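Local coordinates for protein glycosyl hydrolase (Bacteroides ovatus, PDB 3QC2) that is a glycosyl hydrolase-type protein that probably folds as a five-bladed beta-propeller, at residues K10-D13 / W14-G17. Residues are numbered along the deposited sequence; the frame is centred on the assembly and turned at random.
Sequences KLPD and WAFG
Pro12 lies over one face of the Trp14 indole, with its CG 3.1 Å above the ring plane and displaced toward the rim. From there CG comes within 3.3 Å of Trp14 NE1 and CB within 3.4 Å of the same nitrogen, a CH-pi type of approach in which the edge of the proline ring meets the indole. Ala15 CB sits above the same face, also off-centre, and touches Pro12 CG at 4.2 Å. Trp14 reaches this place because its CG stands between the backbone N and the carbonyl carbon (chi1 58°), which folds the indole back under the proline. Beyond it, Trp14 rests on Val262, Gln287 and Leu289 of the neighbouring strands.

The turn itself is closed by the backbone: Ala15 N donates to Pro12 O over 3.2 Å, a fairly straight bond (153° at the hydrogen) that completes a type I beta turn from Pro12 to Ala15. A water donates to the same Pro12 O and, at a longer 3.3 Å, to Ala15 O. Further along, Leu11 CD1 lies against the backbone of Gly17, 3.6 Å from its CA; the glycine, having no side chain, lets the methyl come this close, and its backbone angles also call for glycine, since a CB would press on Phe16 O. Phe16 turns away from the loop to meet Trp336 edge-to-face, while its carbonyl accepts a bond from Gln287. With Pro12 packed on the Trp14 face, the turn lays the N-terminal segment against strands 260-268 and 283-290, middle strands of one blade of what is probably, as in this clan, a five-bladed beta-propeller.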
loop_
_atom_site.group_PDB
_atom_site.type_symbol
_atom_site.label_atom_id
_atom_site.label_comp_id
_atom_site.label_asym_id
_atom_site.label_seq_id
_atom_site.Cartn_x
_atom_site.Cartn_y
_atom_site.Cartn_z
ATOM N N LYS A 10 19.926 13.195 -4.403
ATOM C CA LYS A 10 20.820 12.130 -3.918
ATOM C C LYS A 10 20.190 11.362 -2.793
ATOM O O LYS A 10 19.632 11.949 -1.871
ATOM C CB LYS A 10 22.174 12.713 -3.437
ATOM C CG LYS A 10 23.029 13.330 -4.536
ATOM C CD LYS A 10 24.412 13.771 -4.005
ATOM N N LEU A 11 20.277 10.044 -2.869
ATOM C CA LEU A 11 19.739 9.180 -1.844
ATOM C C LEU A 11 20.852 8.700 -0.927
ATOM O O LEU A 11 21.976 8.469 -1.379
ATOM C CB LEU A 11 19.062 7.952 -2.466
ATOM C CG LEU A 11 17.790 8.158 -3.289
ATOM C CD1 LEU A 11 17.398 6.854 -3.971
ATOM C CD2 LEU A 11 16.653 8.676 -2.427
ATOM N N PRO A 12 20.547 8.546 0.375
ATOM C CA PRO A 12 21.533 7.981 1.280
ATOM C C PRO A 12 21.720 6.480 0.947
ATOM O O PRO A 12 20.818 5.864 0.329
ATOM C CB PRO A 12 20.902 8.176 2.655
ATOM C CG PRO A 12 19.455 8.219 2.405
ATOM C CD PRO A 12 19.276 8.850 1.062
ATOM N N ASP A 13 22.857 5.899 1.360
ATOM C CA ASP A 13 23.185 4.486 1.024
ATOM C C ASP A 13 22.235 3.411 1.594
ATOM O O ASP A 13 22.310 2.255 1.185
ATOM C CB ASP A 13 24.657 4.152 1.383
ATOM C CG ASP A 13 24.946 4.228 2.896
ATOM O OD1 ASP A 13 23.991 4.407 3.704
ATOM O OD2 ASP A 13 26.143 4.110 3.276
ATOM N N TRP A 14 21.354 3.787 2.521
ATOM C CA TRP A 14 20.378 2.816 3.102
ATOM C C TRP A 14 19.042 2.734 2.329
ATOM O O TRP A 14 18.326 1.745 2.427
ATOM C CB TRP A 14 20.100 3.140 4.579
ATOM C CG TRP A 14 19.567 4.528 4.818
ATOM C CD1 TRP A 14 20.285 5.631 5.203
ATOM C CD2 TRP A 14 18.209 4.959 4.693
ATOM N NE1 TRP A 14 19.451 6.721 5.323
ATOM C CE2 TRP A 14 18.173 6.334 5.014
ATOM C CE3 TRP A 14 17.019 4.320 4.350
ATOM C CZ2 TRP A 14 16.996 7.070 4.995
ATOM C CZ3 TRP A 14 15.857 5.053 4.326
ATOM C CH2 TRP A 14 15.851 6.414 4.646
ATOM N N ALA A 15 18.723 3.778 1.569
ATOM C CA ALA A 15 17.447 3.857 0.839
ATOM C C ALA A 15 17.428 3.065 -0.477
ATOM O O ALA A 15 18.457 2.812 -1.068
ATOM C CB ALA A 15 17.095 5.337 0.566
ATOM N N PHE A 16 16.220 2.679 -0.900
ATOM C CA PHE A 16 16.001 1.998 -2.178
ATOM C C PHE A 16 15.814 3.068 -3.236
ATOM O O PHE A 16 15.133 4.077 -2.988
ATOM C CB PHE A 16 14.720 1.136 -2.140
ATOM C CG PHE A 16 14.826 -0.096 -1.275
ATOM C CD1 PHE A 16 14.726 -0.005 0.110
ATOM C CD2 PHE A 16 14.999 -1.353 -1.847
ATOM C CE1 PHE A 16 14.817 -1.146 0.912
ATOM C CE2 PHE A 16 15.085 -2.495 -1.051
ATOM C CZ PHE A 16 14.993 -2.390 0.327
ATOM N N GLY A 17 16.395 2.863 -4.409
ATOM C CA GLY A 17 16.226 3.809 -5.509
ATOM C C GLY A 17 17.483 4.063 -6.315
ATOM O O GLY A 17 18.574 3.716 -5.890
HETATM O O HOH W 1 21.075 4.497 -2.038
#